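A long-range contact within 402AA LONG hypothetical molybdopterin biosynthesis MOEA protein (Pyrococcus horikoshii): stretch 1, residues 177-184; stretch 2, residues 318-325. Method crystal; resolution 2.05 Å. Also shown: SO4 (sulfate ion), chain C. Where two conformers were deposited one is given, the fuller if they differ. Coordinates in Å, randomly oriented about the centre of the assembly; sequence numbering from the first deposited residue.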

# COMPACT_ATOMS: atom_id res chain seq x y z
N VAL A 177 10.50 7.81 0.70
CA VAL A 177 9.15 7.54 0.23
C VAL A 177 8.79 8.47 -0.92
O VAL A 177 9.40 9.52 -1.10
CB VAL A 177 8.13 7.71 1.38
CG1 VAL A 177 8.42 6.70 2.49
CG2 VAL A 177 8.19 9.12 1.92
N PHE A 178 7.80 8.06 -1.71
CA PHE A 178 7.36 8.89 -2.82
C PHE A 178 6.62 10.10 -2.28
O PHE A 178 5.88 9.99 -1.29
CB PHE A 178 6.39 8.11 -3.72
CG PHE A 178 7.05 7.12 -4.62
CD1 PHE A 178 7.92 7.53 -5.62
CD2 PHE A 178 6.75 5.76 -4.51
CE1 PHE A 178 8.48 6.61 -6.50
CE2 PHE A 178 7.31 4.83 -5.38
CZ PHE A 178 8.18 5.26 -6.38
N ARG A 179 6.85 11.26 -2.88
CA ARG A 179 6.12 12.45 -2.47
C ARG A 179 4.72 12.15 -2.99
O ARG A 179 4.55 11.36 -3.91
CB ARG A 179 6.69 13.70 -3.15
CG ARG A 179 8.03 14.13 -2.59
CD ARG A 179 8.57 15.35 -3.33
NE ARG A 179 9.88 15.74 -2.83
CZ ARG A 179 10.09 16.31 -1.65
NH1 ARG A 179 9.07 16.56 -0.84
NH2 ARG A 179 11.32 16.64 -1.28
N LYS A 180 3.70 12.76 -2.39
CA LYS A 180 2.34 12.48 -2.82
C LYS A 180 1.99 13.21 -4.11
O LYS A 180 2.11 14.43 -4.19
CB LYS A 180 1.35 12.85 -1.72
CG LYS A 180 1.52 12.03 -0.45
CD LYS A 180 0.58 12.47 0.65
CE LYS A 180 0.72 11.60 1.88
NZ LYS A 180 -0.19 12.04 2.97
N PRO A 181 1.57 12.46 -5.14
CA PRO A 181 1.19 13.06 -6.43
C PRO A 181 0.01 13.99 -6.16
O PRO A 181 -0.99 13.57 -5.58
CB PRO A 181 0.78 11.85 -7.27
CG PRO A 181 1.52 10.71 -6.64
CD PRO A 181 1.38 11.01 -5.18
N LYS A 182 0.12 15.25 -6.57
CA LYS A 182 -0.95 16.20 -6.34
C LYS A 182 -1.99 16.15 -7.45
O LYS A 182 -1.66 16.23 -8.63
CB LYS A 182 -0.40 17.62 -6.24
CG LYS A 182 0.49 17.86 -5.04
CD LYS A 182 0.97 19.30 -5.03
CE LYS A 182 1.81 19.59 -3.79
NZ LYS A 182 2.30 21.00 -3.79
N VAL A 183 -3.25 16.00 -7.06
CA VAL A 183 -4.34 15.96 -8.03
C VAL A 183 -5.32 17.10 -7.74
O VAL A 183 -5.97 17.10 -6.69
CB VAL A 183 -5.10 14.63 -7.98
CG1 VAL A 183 -6.21 14.62 -9.02
CG2 VAL A 183 -4.13 13.48 -8.22
N ALA A 184 -5.41 18.06 -8.65
CA ALA A 184 -6.32 19.19 -8.49
C ALA A 184 -7.69 18.73 -8.99
O ALA A 184 -7.82 18.26 -10.12
CB ALA A 184 -5.83 20.38 -9.32
N LEU A 318 -2.92 5.49 -13.39
CA LEU A 318 -1.91 6.53 -13.51
C LEU A 318 -1.29 6.83 -12.15
O LEU A 318 -0.06 6.90 -12.01
CB LEU A 318 -2.53 7.81 -14.08
CG LEU A 318 -1.60 9.02 -14.22
CD1 LEU A 318 -0.46 8.69 -15.17
CD2 LEU A 318 -2.39 10.22 -14.73
N LEU A 319 -2.14 7.01 -11.14
CA LEU A 319 -1.68 7.33 -9.80
C LEU A 319 -0.88 6.18 -9.18
O LEU A 319 0.15 6.40 -8.54
CB LEU A 319 -2.88 7.69 -8.92
CG LEU A 319 -3.71 8.84 -9.49
CD1 LEU A 319 -4.85 9.19 -8.54
CD2 LEU A 319 -2.81 10.05 -9.72
N LEU A 320 -1.35 4.95 -9.38
CA LEU A 320 -0.66 3.79 -8.83
C LEU A 320 0.74 3.66 -9.42
O LEU A 320 1.70 3.38 -8.71
CB LEU A 320 -1.47 2.52 -9.10
CG LEU A 320 -2.80 2.42 -8.35
CD1 LEU A 320 -3.47 1.09 -8.65
CD2 LEU A 320 -2.56 2.57 -6.86
N ARG A 321 0.86 3.88 -10.73
CA ARG A 321 2.15 3.78 -11.40
C ARG A 321 3.11 4.84 -10.87
O ARG A 321 4.30 4.60 -10.76
CB ARG A 321 1.98 3.94 -12.90
CG ARG A 321 1.31 2.74 -13.56
CD ARG A 321 0.81 3.10 -14.93
NE ARG A 321 0.03 2.00 -15.48
CZ ARG A 321 -0.96 2.13 -16.36
NH1 ARG A 321 -1.61 1.06 -16.79
NH2 ARG A 321 -1.31 3.34 -16.80
N ALA A 322 2.57 6.01 -10.54
CA ALA A 322 3.40 7.08 -10.00
C ALA A 322 3.92 6.70 -8.62
O ALA A 322 4.92 7.24 -8.15
CB ALA A 322 2.58 8.35 -9.90
N LEU A 323 3.24 5.76 -7.96
CA LEU A 323 3.63 5.32 -6.63
C LEU A 323 4.30 3.95 -6.66
O LEU A 323 4.40 3.28 -5.63
CB LEU A 323 2.41 5.28 -5.71
CG LEU A 323 1.74 6.63 -5.44
CD1 LEU A 323 0.40 6.40 -4.77
CD2 LEU A 323 2.64 7.49 -4.58
N GLY A 324 4.75 3.54 -7.84
CA GLY A 324 5.40 2.25 -7.99
C GLY A 324 4.47 1.09 -7.70
O GLY A 324 4.92 -0.02 -7.44
N ARG A 325 3.18 1.36 -7.74
CA ARG A 325 2.16 0.34 -7.48
C ARG A 325 1.56 -0.11 -8.80
O ARG A 325 0.53 -0.77 -8.83
CB ARG A 325 1.05 0.93 -6.60
CG ARG A 325 1.54 1.90 -5.56
CD ARG A 325 1.57 1.28 -4.19
NE ARG A 325 0.23 1.02 -3.67
CZ ARG A 325 -0.01 0.23 -2.63
NH1 ARG A 325 1.00 -0.36 -2.01
NH2 ARG A 325 -1.26 0.04 -2.21
S SO4 C . 0.88 -3.32 -0.08
O1 SO4 C . 1.57 -4.20 -1.26
O2 SO4 C . 1.78 -2.20 0.12
O3 SO4 C . -0.32 -2.96 -0.42
O4 SO4 C . 0.97 -4.20 1.06

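Packing alone joins the two stretches: no hydrogen bond crosses between them, and the contact buries 322 Å², both sides summed. Val177 lies out of reach. Phe178, at the end of its strand, points its CA-to-CB bond toward stretch 2 and, with chi1 at m, lays its ring against the backbone of Ala322, Leu323 and Gly324. Ala322 O sits over one ring face, 3.9 Å from Phe178 CD1, while Leu323 O approaches Phe178 CE2 to 3.3 Å. Leu323 CA makes an off-centre CH-pi contact, 4.2 Å from the centroid of the Phe178 ring. Gly324 suits this place twice over: its phi is positive, and an ideal CB would stand only 3.2 Å from Phe178 CE2. The CA-to-CB bonds of Arg179 and Lys180 point away; both residues are exposed. Pro181 turns back toward stretch 2, its compact ring offering CD to Leu323 CD2 at 3.8 Å and CG to the small, buried Ala322 CB at 4.2 Å. Leu323 CD2 also meets Phe178 CB at 3.9 Å, so this one methyl touches both aromatic residue and proline. Lys182 is exposed, its CA-to-CB bond again pointing away. Val183 points toward stretch 2, its CG2 4.0 Å from Leu319 CD2; both side chains are buried and wholly apolar. Leu319 and Leu323 start sideways, but their ends come nearer.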